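Local coordinates for cerato-platanin-like protein (Moniliophthora perniciosa, PDB 3SUM) that is of unknown molecular function but belongs to the cerato-platanins, small fungal proteins with a double-psi beta-barrel fold that are probably secreted, at residues N2-W7 with G110-L114; Q12-I18 with P38-V44; A73-V77 with C124-N128; L66-H72 with N96-F100. All coordinates share one frame. Residues are numbered along the deposited sequence.

Contact 1: residues N2-W7 with G110-L114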
loop_
_atom_site.group_PDB
_atom_site.type_symbol
_atom_site.label_atom_id
_atom_site.label_comp_id
_atom_site.label_asym_id
_atom_site.label_seq_id
_atom_site.Cartn_x
_atom_site.Cartn_y
_atom_site.Cartn_z
ATOM N N ASN A 2 -13.271 10.617 -1.215
ATOM C CA ASN A 2 -14.179 9.505 -0.788
ATOM C C ASN A 2 -13.417 8.180 -0.962
ATOM O O ASN A 2 -13.956 7.283 -1.627
ATOM C CB ASN A 2 -15.395 9.433 -1.715
ATOM C CG ASN A 2 -16.563 8.535 -1.160
ATOM O OD1 ASN A 2 -17.745 8.889 -1.336
ATOM N ND2 ASN A 2 -16.238 7.384 -0.497
ATOM N N TRP A 3 -12.201 8.044 -0.415
ATOM C CA TRP A 3 -11.468 6.788 -0.563
ATOM C C TRP A 3 -11.944 5.812 0.467
ATOM O O TRP A 3 -12.230 6.208 1.602
ATOM C CB TRP A 3 -9.920 6.995 -0.463
ATOM C CG TRP A 3 -9.201 7.577 -1.749
ATOM C CD1 TRP A 3 -8.882 8.879 -2.004
ATOM C CD2 TRP A 3 -8.722 6.823 -2.857
ATOM N NE1 TRP A 3 -8.215 8.983 -3.183
ATOM C CE2 TRP A 3 -8.095 7.724 -3.728
ATOM C CE3 TRP A 3 -8.666 5.443 -3.145
ATOM C CZ2 TRP A 3 -7.473 7.316 -4.874
ATOM C CZ3 TRP A 3 -8.086 5.043 -4.344
ATOM C CH2 TRP A 3 -7.505 5.982 -5.190
ATOM N N LEU A 4 -12.073 4.549 0.057
ATOM C CA LEU A 4 -12.409 3.400 0.936
ATOM C C LEU A 4 -11.152 2.549 1.060
ATOM O O LEU A 4 -10.314 2.500 0.147
ATOM C CB LEU A 4 -13.494 2.478 0.298
ATOM C CG LEU A 4 -14.867 3.090 0.025
ATOM C CD1 LEU A 4 -15.803 1.952 -0.432
ATOM C CD2 LEU A 4 -15.413 3.673 1.313
ATOM N N ILE A 5 -11.025 1.829 2.180
ATOM C CA ILE A 5 -9.991 0.823 2.204
ATOM C C ILE A 5 -10.646 -0.483 2.725
ATOM O O ILE A 5 -11.523 -0.451 3.610
ATOM C CB ILE A 5 -8.828 1.232 3.086
ATOM C CG1 ILE A 5 -7.680 0.186 2.940
ATOM C CG2 ILE A 5 -9.309 1.549 4.573
ATOM C CD1 ILE A 5 -6.342 0.742 3.110
ATOM N N LYS A 6 -10.232 -1.591 2.178
ATOM C CA LYS A 6 -10.677 -2.905 2.607
ATOM C C LYS A 6 -9.369 -3.652 2.789
ATOM O O LYS A 6 -8.317 -3.188 2.388
ATOM C CB LYS A 6 -11.447 -3.589 1.455
ATOM C CG LYS A 6 -12.852 -2.912 1.281
ATOM C CD LYS A 6 -13.469 -3.435 -0.075
ATOM C CE LYS A 6 -14.767 -2.715 -0.486
ATOM N NZ LYS A 6 -15.841 -3.053 0.550
ATOM N N TRP A 7 -9.444 -4.781 3.465
ATOM C CA TRP A 7 -8.259 -5.523 3.696
ATOM C C TRP A 7 -8.347 -6.886 3.028
ATOM O O TRP A 7 -9.423 -7.444 2.806
ATOM C CB TRP A 7 -7.936 -5.604 5.204
ATOM C CG TRP A 7 -8.984 -6.273 6.079
ATOM C CD1 TRP A 7 -9.943 -5.656 6.801
ATOM C CD2 TRP A 7 -9.122 -7.664 6.320
ATOM N NE1 TRP A 7 -10.666 -6.586 7.488
ATOM C CE2 TRP A 7 -10.205 -7.833 7.172
ATOM C CE3 TRP A 7 -8.441 -8.803 5.843
ATOM C CZ2 TRP A 7 -10.633 -9.112 7.634
ATOM C CZ3 TRP A 7 -8.842 -10.062 6.307
ATOM C CH2 TRP A 7 -9.937 -10.214 7.177
ATOM N N GLY A 110 -14.441 -4.536 8.038
ATOM C CA GLY A 110 -13.766 -5.022 6.868
ATOM C C GLY A 110 -13.659 -3.945 5.761
ATOM O O GLY A 110 -12.898 -4.121 4.776
ATOM N N THR A 111 -14.417 -2.855 5.899
ATOM C CA THR A 111 -14.296 -1.760 4.940
ATOM C C THR A 111 -14.297 -0.533 5.823
ATOM O O THR A 111 -15.104 -0.456 6.769
ATOM C CB THR A 111 -15.549 -1.679 4.021
ATOM O OG1 THR A 111 -15.703 -2.903 3.297
ATOM C CG2 THR A 111 -15.432 -0.500 3.001
ATOM N N ALA A 112 -13.459 0.432 5.503
ATOM C CA ALA A 112 -13.413 1.714 6.259
ATOM C C ALA A 112 -13.303 2.844 5.233
ATOM O O ALA A 112 -12.662 2.692 4.212
ATOM C CB ALA A 112 -12.140 1.720 7.189
ATOM N N GLN A 113 -13.892 3.993 5.544
ATOM C CA GLN A 113 -13.720 5.137 4.687
ATOM C C GLN A 113 -12.532 5.901 5.239
ATOM O O GLN A 113 -12.404 6.001 6.466
ATOM C CB GLN A 113 -14.981 5.960 4.738
ATOM C CG GLN A 113 -16.137 5.016 4.616
ATOM C CD GLN A 113 -17.285 5.667 3.991
ATOM O OE1 GLN A 113 -17.113 6.439 3.024
ATOM N NE2 GLN A 113 -18.490 5.386 4.542
ATOM N N LEU A 114 -11.680 6.385 4.320
ATOM C CA LEU A 114 -10.494 7.147 4.697
ATOM C C LEU A 114 -10.808 8.572 4.838
ATOM O O LEU A 114 -11.659 9.061 4.132
ATOM C CB LEU A 114 -9.393 6.983 3.688
ATOM C CG LEU A 114 -8.912 5.549 3.585
ATOM C CD1 LEU A 114 -7.765 5.534 2.502
ATOM C CD2 LEU A 114 -8.373 5.014 4.947
HETATM O O HOH W 1 -10.738 9.877 1.249
HETATM O O HOH W 2 -12.029 -6.559 3.994
#
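Ile5 lies over Ala112 and Leu114: its CG2 is 3.9 Å from Ala112 CB and 3.6 Å from Leu114 CD2. This is the inner face of two antiparallel strands, 4-7 and 111-113. Their axes come within 4.7 Å at 157°. Ile5 and Ala112 form the hydrogen-bonded pair. Ile5 N donates to Ala112 O at 2.7 Å, and Ala112 N returns a bond to Ile5 O at 2.8 Å. Leu114 N also donates to Trp3 O at 2.8 Å. Leu4 and Gln113 form a non-hydrogen-bonded pair on the outer face, where Leu4 CD2 touches Gln113 CG at 3.6 Å. On that face Lys6 NZ donates to Thr111 OG1 at 2.8 Å. Water closes both ends: one bridges Trp3 N and Leu114 O, the other Trp7 N and Gly110 O. Gly110 leaves helix 105-109 with positive phi, and its CA sits 3.5 Å from Trp7 NE1, which bonds to Tyr107 O. The Trp3 ring turns away and stacks on Phe87. Strand 4-7 also bonds to strand 86-89. It thus runs antiparallel to outermost strand 111-113 and parallel to 86-89 in the mixed sheet of this double-psi beta-barrel, the fold of the cerato-platanins.

Contact 2: residues Q12-I18 with P38-V44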
loop_
_atom_site.group_PDB
_atom_site.type_symbol
_atom_site.label_atom_id
_atom_site.label_comp_id
_atom_site.label_asym_id
_atom_site.label_seq_id
_atom_site.Cartn_x
_atom_site.Cartn_y
_atom_site.Cartn_z
ATOM N N GLN A 12 -0.211 -9.044 2.307
ATOM C CA GLN A 12 0.873 -9.269 3.278
ATOM C C GLN A 12 1.341 -10.704 3.203
ATOM O O GLN A 12 1.929 -11.251 4.180
ATOM C CB GLN A 12 0.464 -8.883 4.706
ATOM C CG GLN A 12 -0.696 -9.607 5.281
ATOM C CD GLN A 12 -0.980 -9.124 6.648
ATOM O OE1 GLN A 12 -0.952 -7.916 6.897
ATOM N NE2 GLN A 12 -1.171 -10.069 7.600
ATOM N N ASN A 13 1.093 -11.287 2.049
ATOM C CA ASN A 13 1.578 -12.647 1.792
ATOM C C ASN A 13 2.933 -12.590 1.155
ATOM O O ASN A 13 3.038 -12.494 -0.061
ATOM C CB ASN A 13 0.587 -13.418 0.934
ATOM C CG ASN A 13 0.959 -14.909 0.810
ATOM O OD1 ASN A 13 2.114 -15.314 1.063
ATOM N ND2 ASN A 13 -0.029 -15.734 0.435
ATOM N N ASP A 14 3.979 -12.698 2.001
ATOM C CA ASP A 14 5.341 -12.516 1.606
ATOM C C ASP A 14 5.714 -13.542 0.566
ATOM O O ASP A 14 6.618 -13.283 -0.244
ATOM C CB ASP A 14 6.292 -12.601 2.788
ATOM C CG ASP A 14 6.058 -13.825 3.624
ATOM O OD1 ASP A 14 6.858 -14.760 3.506
ATOM O OD2 ASP A 14 5.043 -13.869 4.356
ATOM N N THR A 15 4.981 -14.645 0.514
ATOM C CA THR A 15 5.423 -15.783 -0.318
ATOM C C THR A 15 4.979 -15.714 -1.730
ATOM O O THR A 15 5.462 -16.499 -2.596
ATOM C CB THR A 15 4.965 -17.130 0.245
ATOM O OG1 THR A 15 3.530 -17.304 0.030
ATOM C CG2 THR A 15 5.287 -17.168 1.732
ATOM N N LEU A 16 4.074 -14.782 -2.018
ATOM C CA LEU A 16 3.552 -14.723 -3.360
ATOM C C LEU A 16 4.517 -14.194 -4.378
ATOM O O LEU A 16 5.101 -13.109 -4.228
ATOM C CB LEU A 16 2.278 -13.858 -3.419
ATOM C CG LEU A 16 1.076 -14.445 -2.676
ATOM C CD1 LEU A 16 -0.100 -13.518 -2.713
ATOM C CD2 LEU A 16 0.628 -15.830 -3.251
ATOM N N SER A 17 4.548 -14.872 -5.514
ATOM C CA SER A 17 5.324 -14.358 -6.620
ATOM C C SER A 17 4.825 -12.958 -6.992
ATOM O O SER A 17 3.606 -12.694 -6.995
ATOM C CB SER A 17 5.176 -15.307 -7.838
ATOM O OG SER A 17 5.702 -14.625 -8.976
ATOM N N ILE A 18 5.750 -12.066 -7.337
ATOM C CA ILE A 18 5.325 -10.730 -7.773
ATOM C C ILE A 18 4.483 -10.810 -9.068
ATOM O O ILE A 18 3.762 -9.891 -9.369
ATOM C CB ILE A 18 6.536 -9.751 -7.953
ATOM C CG1 ILE A 18 7.564 -10.278 -8.972
ATOM C CG2 ILE A 18 7.200 -9.389 -6.578
ATOM C CD1 ILE A 18 8.504 -9.120 -9.455
ATOM N N PRO A 38 13.078 -8.403 -7.017
ATOM C CA PRO A 38 12.420 -9.272 -6.097
ATOM C C PRO A 38 11.726 -10.389 -6.883
ATOM O O PRO A 38 11.307 -10.182 -8.044
ATOM C CB PRO A 38 11.350 -8.380 -5.453
ATOM C CG PRO A 38 11.510 -7.027 -5.976
ATOM C CD PRO A 38 12.819 -6.983 -6.756
ATOM N N THR A 39 11.607 -11.568 -6.308
ATOM C CA THR A 39 10.767 -12.582 -6.967
ATOM C C THR A 39 9.442 -12.714 -6.211
ATOM O O THR A 39 8.451 -13.230 -6.739
ATOM C CB THR A 39 11.434 -13.964 -7.007
ATOM O OG1 THR A 39 11.759 -14.377 -5.655
ATOM C CG2 THR A 39 12.729 -13.935 -7.917
ATOM N N LYS A 40 9.436 -12.270 -4.958
ATOM C CA LYS A 40 8.264 -12.438 -4.098
ATOM C C LYS A 40 7.861 -11.122 -3.475
ATOM O O LYS A 40 8.714 -10.212 -3.310
ATOM C CB LYS A 40 8.638 -13.424 -2.979
ATOM C CG LYS A 40 8.608 -14.862 -3.568
ATOM C CD LYS A 40 9.397 -15.759 -2.686
ATOM C CE LYS A 40 9.380 -17.135 -3.347
ATOM N NZ LYS A 40 8.024 -17.719 -3.060
ATOM N N LEU A 41 6.589 -11.040 -3.079
ATOM C CA LEU A 41 6.059 -9.782 -2.561
ATOM C C LEU A 41 6.815 -9.380 -1.316
ATOM O O LEU A 41 6.995 -8.199 -1.059
ATOM C CB LEU A 41 4.561 -9.945 -2.183
ATOM C CG LEU A 41 3.888 -8.631 -1.825
ATOM C CD1 LEU A 41 3.688 -7.845 -3.115
ATOM C CD2 LEU A 41 2.520 -9.049 -1.176
ATOM N N GLY A 42 7.236 -10.367 -0.533
ATOM C CA GLY A 42 7.920 -10.103 0.757
ATOM C C GLY A 42 9.240 -9.352 0.607
ATOM O O GLY A 42 9.746 -8.792 1.561
ATOM N N GLU A 43 9.816 -9.376 -0.583
ATOM C CA GLU A 43 11.106 -8.733 -0.814
ATOM C C GLU A 43 10.990 -7.315 -1.284
ATOM O O GLU A 43 11.983 -6.620 -1.447
ATOM C CB GLU A 43 11.929 -9.513 -1.832
ATOM C CG GLU A 43 12.126 -10.979 -1.441
ATOM C CD GLU A 43 12.618 -11.797 -2.635
ATOM O OE1 GLU A 43 12.068 -11.686 -3.750
ATOM O OE2 GLU A 43 13.549 -12.556 -2.435
ATOM N N VAL A 44 9.764 -6.891 -1.596
ATOM C CA VAL A 44 9.614 -5.575 -2.191
ATOM C C VAL A 44 9.701 -4.524 -1.095
ATOM O O VAL A 44 9.156 -4.696 0.009
ATOM C CB VAL A 44 8.217 -5.504 -2.901
ATOM C CG1 VAL A 44 7.987 -4.100 -3.449
ATOM C CG2 VAL A 44 8.123 -6.538 -4.012
HETATM O O HOH W 3 8.424 -14.467 -8.841
#
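Four hydrogen bonds join these two loops, and three run between backbones. Asp14 O accepts from Gly42 N at 3.0 Å. Leu16 O accepts from Leu41 N at 2.8 Å. Ile18 N donates to Thr39 O at 3.0 Å. The fourth comes from a side chain: Lys40 NZ reaches Thr15 O at 2.9 Å. Thr39 O also takes a water, 2.4 Å away, which contacts Ser17 OG at 2.7 Å; Ser17 OG pairs with Ser19 OG as well. The loops flank helix 24-28, between strands 4-7 and 50-52, so the contact closes the excursion that carries this helix. Asn13 to Leu16 is a type I turn that begins with an Asx turn, as Asn13 OD1 accepts from Thr15 N at 3.0 Å and Thr15 OG1 at 2.7 Å. In the other loop, Glu43 OE1 accepts from Thr39 N at 2.6 Å and Lys40 N at 3.0 Å. Beside these polar bonds, Ile18 CG2 meets Val44 CG2 at 3.9 Å, and both side chains rest on Leu27 of helix 24-28.

Contact 3: residues A73-V77 with C124-N128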
loop_
_atom_site.group_PDB
_atom_site.type_symbol
_atom_site.label_atom_id
_atom_site.label_comp_id
_atom_site.label_asym_id
_atom_site.label_seq_id
_atom_site.Cartn_x
_atom_site.Cartn_y
_atom_site.Cartn_z
ATOM N N ALA A 73 -0.752 6.168 7.305
ATOM C CA ALA A 73 0.208 5.204 6.884
ATOM C C ALA A 73 0.679 5.546 5.497
ATOM O O ALA A 73 -0.053 6.190 4.731
ATOM C CB ALA A 73 -0.426 3.744 6.896
ATOM N N PHE A 74 1.856 5.056 5.159
ATOM C CA PHE A 74 2.349 5.207 3.831
ATOM C C PHE A 74 2.347 3.866 3.131
ATOM O O PHE A 74 2.877 2.873 3.626
ATOM C CB PHE A 74 3.788 5.793 3.840
ATOM C CG PHE A 74 3.842 7.175 4.373
ATOM C CD1 PHE A 74 3.529 8.293 3.564
ATOM C CD2 PHE A 74 4.285 7.393 5.708
ATOM C CE1 PHE A 74 3.645 9.570 4.043
ATOM C CE2 PHE A 74 4.388 8.710 6.189
ATOM C CZ PHE A 74 4.044 9.784 5.346
ATOM N N VAL A 75 1.695 3.824 1.967
ATOM C CA VAL A 75 1.477 2.548 1.334
ATOM C C VAL A 75 1.979 2.544 -0.107
ATOM O O VAL A 75 1.957 3.558 -0.731
ATOM C CB VAL A 75 -0.023 2.146 1.379
ATOM C CG1 VAL A 75 -0.563 2.159 2.832
ATOM C CG2 VAL A 75 -0.925 3.102 0.574
ATOM N N THR A 76 2.441 1.358 -0.604
ATOM C CA THR A 76 2.880 1.260 -1.939
ATOM C C THR A 76 1.773 0.607 -2.714
ATOM O O THR A 76 1.226 -0.412 -2.296
ATOM C CB THR A 76 4.136 0.400 -1.979
ATOM O OG1 THR A 76 5.085 1.023 -1.112
ATOM C CG2 THR A 76 4.768 0.393 -3.412
ATOM N N VAL A 77 1.464 1.154 -3.903
ATOM C CA VAL A 77 0.534 0.489 -4.738
ATOM C C VAL A 77 1.234 -0.671 -5.463
ATOM O O VAL A 77 2.190 -0.447 -6.200
ATOM C CB VAL A 77 -0.042 1.528 -5.797
ATOM C CG1 VAL A 77 -0.967 0.782 -6.866
ATOM C CG2 VAL A 77 -0.886 2.639 -5.068
ATOM N N CYS A 124 8.925 8.071 1.069
ATOM C CA CYS A 124 8.060 7.724 2.171
ATOM C C CYS A 124 7.730 6.244 2.198
ATOM O O CYS A 124 7.293 5.713 3.209
ATOM C CB CYS A 124 6.734 8.552 2.099
ATOM S SG CYS A 124 7.054 10.298 2.182
ATOM N N CYS A 125 7.832 5.583 1.041
ATOM C CA CYS A 125 7.590 4.135 0.965
ATOM C C CYS A 125 8.955 3.378 0.772
ATOM O O CYS A 125 8.987 2.302 0.201
ATOM C CB CYS A 125 6.659 3.818 -0.215
ATOM S SG CYS A 125 4.952 4.310 0.149
ATOM N N GLN A 126 10.033 4.006 1.248
ATOM C CA GLN A 126 11.413 3.442 1.293
ATOM C C GLN A 126 12.000 3.310 -0.105
ATOM O O GLN A 126 12.976 2.568 -0.296
ATOM C CB GLN A 126 11.418 2.052 1.981
ATOM C CG GLN A 126 10.879 2.256 3.401
ATOM C CD GLN A 126 10.682 1.013 4.177
ATOM O OE1 GLN A 126 11.427 0.050 4.028
ATOM N NE2 GLN A 126 9.669 1.042 5.091
ATOM N N GLN A 127 11.462 4.047 -1.064
ATOM C CA GLN A 127 11.991 3.938 -2.399
ATOM C C GLN A 127 13.167 4.903 -2.524
ATOM O O GLN A 127 13.186 5.965 -1.915
ATOM C CB GLN A 127 10.917 4.230 -3.418
ATOM C CG GLN A 127 9.796 3.208 -3.288
ATOM C CD GLN A 127 8.632 3.574 -4.221
ATOM O OE1 GLN A 127 8.735 4.537 -4.983
ATOM N NE2 GLN A 127 7.548 2.820 -4.161
ATOM N N ASN A 128 14.120 4.561 -3.368
ATOM C CA ASN A 128 15.300 5.422 -3.452
ATOM C C ASN A 128 15.048 6.523 -4.487
ATOM O O ASN A 128 15.602 6.506 -5.587
ATOM C CB ASN A 128 16.451 4.549 -3.880
ATOM C CG ASN A 128 17.746 5.344 -4.098
ATOM O OD1 ASN A 128 17.866 6.556 -3.740
ATOM N ND2 ASN A 128 18.749 4.643 -4.616
HETATM O O HOH W 4 7.734 0.836 -1.734
#
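No direct hydrogen bond links strand 73-77 to the loop 124-128. Aromatic and sulfur contacts come first. Cys124 CB sits over one face of the Phe74 ring, 3.9 Å from its centroid and 27° off the normal, a CH-pi contact. Cys124 SG lies obliquely at 4.5 Å from the same centroid. Cys125 SG is 4.1 Å from Phe74 CB and 3.2 Å from Val75 O. Thr76 OG1 is 3.3 Å from Cys125 CB, in van der Waals contact. The polar link is a single water. It accepts from Thr76 OG1 at 2.7 Å and Gln127 NE2 at 3.1 Å, and donates to Cys125 O at 2.7 Å. Asn46 ND2 also bonds to Thr76 OG1, and Gln127 NE2 to Gly61 O. Two disulfides hold the loop: Cys125 to Cys63, on strand 63-68, and Cys124 to Cys133, in the C-terminal tail. The loop is thus tied covalently to the neighbouring strand of the same sheet, but meets strand 73-77 through sulfur, an aromatic face and one bridging water.

Contact 4: residues L66-H72 with N96-F100; sequences LRYKGNH and NLTTF
A beta hairpin here packs against the C-terminal end of a helix, at the turn between two inner, adjacent strands of the double-psi beta-barrel sheet. A type II' turn, Tyr68 to Asn71, joins strands 63-68 and 71-79. Lys69 has phi/psi 46/-122 and Gly70 -97/14; the turn closes with Asn71 N to Tyr68 O (2.7 Å) and Tyr68 N to Asn71 O (3.0 Å). Thr98 is the first residue beyond helix 91-97. CA atoms are nearest for Asn71-Leu97 (5.6 Å) and Tyr68-Thr98 (5.8 Å). Leu97 (t, p) puts CD2 3.8 Å from Leu66 CD1 and CG 4.0 Å from Tyr68 CB. CH-pi contacts put Thr98 CB over the Tyr68 ring (chi1 t; 4.0 Å from the centroid, 10° off the normal) and Lys69 CD over that of Phe100 (chi1 t; 4.0 Å, 27°). Tyr68 OH hydrogen-bonds to Glu105 and Lys69 NZ salt-bridges it. Asn71 ND2 (chi1 m) donates to Leu97 O (2.8 Å) and Thr99 O (very short, 2.5 Å). One amide thus ties two carbonyls at the helix end to the hairpin.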
loop_
_atom_site.group_PDB
_atom_site.type_symbol
_atom_site.label_atom_id
_atom_site.label_comp_id
_atom_site.label_asym_id
_atom_site.label_seq_id
_atom_site.Cartn_x
_atom_site.Cartn_y
_atom_site.Cartn_z
ATOM N N LEU A 66 -2.198 7.582 3.626
ATOM C CA LEU A 66 -3.612 7.379 3.879
ATOM C C LEU A 66 -3.867 7.893 5.299
ATOM O O LEU A 66 -2.997 7.721 6.181
ATOM C CB LEU A 66 -3.964 5.880 3.877
ATOM C CG LEU A 66 -3.522 5.026 2.686
ATOM C CD1 LEU A 66 -4.045 3.601 2.763
ATOM C CD2 LEU A 66 -3.985 5.784 1.371
ATOM N N ARG A 67 -5.017 8.518 5.521
ATOM C CA ARG A 67 -5.382 8.892 6.909
ATOM C C ARG A 67 -6.729 8.289 7.266
ATOM O O ARG A 67 -7.671 8.274 6.444
ATOM C CB ARG A 67 -5.525 10.425 7.078
ATOM C CG ARG A 67 -4.229 11.241 6.958
ATOM C CD ARG A 67 -4.571 12.761 7.265
ATOM N NE ARG A 67 -3.396 13.615 7.516
ATOM C CZ ARG A 67 -2.727 13.701 8.679
ATOM N NH1 ARG A 67 -3.064 12.952 9.725
ATOM N NH2 ARG A 67 -1.709 14.553 8.811
ATOM N N TYR A 68 -6.809 7.754 8.473
ATOM C CA TYR A 68 -8.073 7.384 9.074
ATOM C C TYR A 68 -8.065 7.977 10.468
ATOM O O TYR A 68 -7.145 7.680 11.270
ATOM C CB TYR A 68 -8.168 5.868 9.178
ATOM C CG TYR A 68 -9.457 5.424 9.791
ATOM C CD1 TYR A 68 -10.602 5.243 8.980
ATOM C CD2 TYR A 68 -9.510 5.077 11.154
ATOM C CE1 TYR A 68 -11.791 4.798 9.527
ATOM C CE2 TYR A 68 -10.681 4.613 11.718
ATOM C CZ TYR A 68 -11.810 4.436 10.909
ATOM O OH TYR A 68 -13.005 3.988 11.486
ATOM N N LYS A 69 -9.080 8.802 10.758
ATOM C CA LYS A 69 -9.162 9.486 12.030
ATOM C C LYS A 69 -7.785 10.086 12.333
ATOM O O LYS A 69 -7.303 10.916 11.531
ATOM C CB LYS A 69 -9.793 8.594 13.085
ATOM C CG LYS A 69 -11.285 8.287 12.735
ATOM C CD LYS A 69 -11.899 7.457 13.826
ATOM C CE LYS A 69 -13.423 7.192 13.465
ATOM N NZ LYS A 69 -14.227 6.483 14.557
ATOM N N GLY A 70 -7.174 9.738 13.453
ATOM C CA GLY A 70 -5.884 10.327 13.806
ATOM C C GLY A 70 -4.680 9.461 13.420
ATOM O O GLY A 70 -3.582 9.687 13.923
ATOM N N ASN A 71 -4.890 8.456 12.573
ATOM C CA ASN A 71 -3.826 7.548 12.119
ATOM C C ASN A 71 -3.459 7.850 10.676
ATOM O O ASN A 71 -4.275 8.359 9.903
ATOM C CB ASN A 71 -4.273 6.109 12.187
ATOM C CG ASN A 71 -4.831 5.732 13.572
ATOM O OD1 ASN A 71 -4.455 6.302 14.585
ATOM N ND2 ASN A 71 -5.747 4.807 13.592
ATOM N N HIS A 72 -2.257 7.489 10.300
ATOM C CA HIS A 72 -1.894 7.564 8.898
ATOM C C HIS A 72 -0.899 6.462 8.592
ATOM O O HIS A 72 -0.329 5.820 9.500
ATOM C CB HIS A 72 -1.330 8.946 8.544
ATOM C CG HIS A 72 0.017 9.241 9.159
ATOM N ND1 HIS A 72 0.147 9.735 10.451
ATOM C CD2 HIS A 72 1.276 9.159 8.656
ATOM C CE1 HIS A 72 1.430 9.934 10.716
ATOM N NE2 HIS A 72 2.137 9.578 9.650
ATOM N N ASN A 96 -4.030 -1.653 11.619
ATOM C CA ASN A 96 -3.400 -0.587 12.346
ATOM C C ASN A 96 -3.878 0.783 11.900
ATOM O O ASN A 96 -4.079 1.652 12.743
ATOM C CB ASN A 96 -1.904 -0.742 12.334
ATOM C CG ASN A 96 -1.482 -2.094 12.963
ATOM O OD1 ASN A 96 -2.136 -2.567 13.909
ATOM N ND2 ASN A 96 -0.471 -2.734 12.411
ATOM N N LEU A 97 -4.129 0.974 10.604
ATOM C CA LEU A 97 -4.506 2.331 10.178
ATOM C C LEU A 97 -5.887 2.691 10.737
ATOM O O LEU A 97 -6.172 3.876 10.978
ATOM C CB LEU A 97 -4.632 2.349 8.655
ATOM C CG LEU A 97 -5.151 3.584 7.942
ATOM C CD1 LEU A 97 -4.334 4.911 8.248
ATOM C CD2 LEU A 97 -5.156 3.234 6.393
ATOM N N THR A 98 -6.760 1.691 10.902
ATOM C CA THR A 98 -8.197 1.946 11.064
ATOM C C THR A 98 -8.648 1.508 12.420
ATOM O O THR A 98 -9.826 1.302 12.663
ATOM C CB THR A 98 -9.068 1.282 10.000
ATOM O OG1 THR A 98 -8.948 -0.153 10.127
ATOM C CG2 THR A 98 -8.652 1.719 8.616
ATOM N N THR A 99 -7.691 1.431 13.337
ATOM C CA THR A 99 -7.997 1.259 14.755
ATOM C C THR A 99 -8.015 2.650 15.408
ATOM O O THR A 99 -7.126 3.473 15.166
ATOM C CB THR A 99 -6.876 0.435 15.410
ATOM O OG1 THR A 99 -6.948 -0.902 14.896
ATOM C CG2 THR A 99 -7.100 0.395 16.930
ATOM N N PHE A 100 -9.027 2.914 16.211
ATOM C CA PHE A 100 -9.188 4.188 16.866
ATOM C C PHE A 100 -9.340 3.922 18.381
ATOM O O PHE A 100 -10.300 3.305 18.817
ATOM C CB PHE A 100 -10.414 4.923 16.341
ATOM C CG PHE A 100 -10.626 6.273 17.036
ATOM C CD1 PHE A 100 -9.694 7.314 16.852
ATOM C CD2 PHE A 100 -11.686 6.449 17.919
ATOM C CE1 PHE A 100 -9.854 8.529 17.495
ATOM C CE2 PHE A 100 -11.873 7.689 18.548
ATOM C CZ PHE A 100 -10.977 8.724 18.329
#

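In the fold
Contacts 1, 3 and 4 all reach one mixed sheet; contact 2 joins loops outside it. Contacts 1 and 4 have centres 11 Å apart and touch: Ile5 CD1 lies 3.7 Å from Leu66 CD1, and Ala112 CB 3.8 Å from Thr98 CG2. Contacts 3 and 4 share strand 71-79. A probable hydrogen bond, Leu66 N to Ala73 O at 2.8 Å, joins them, although their centres are 16 Å apart. Contact 4 thus sits between the other two. Contacts 1 and 3 cross along the chain, their centres about 19 Å apart. Contact 2 touches none of the others and lies across the chain's centre from contacts 1 and 4, with centres 24 and 25 Å away.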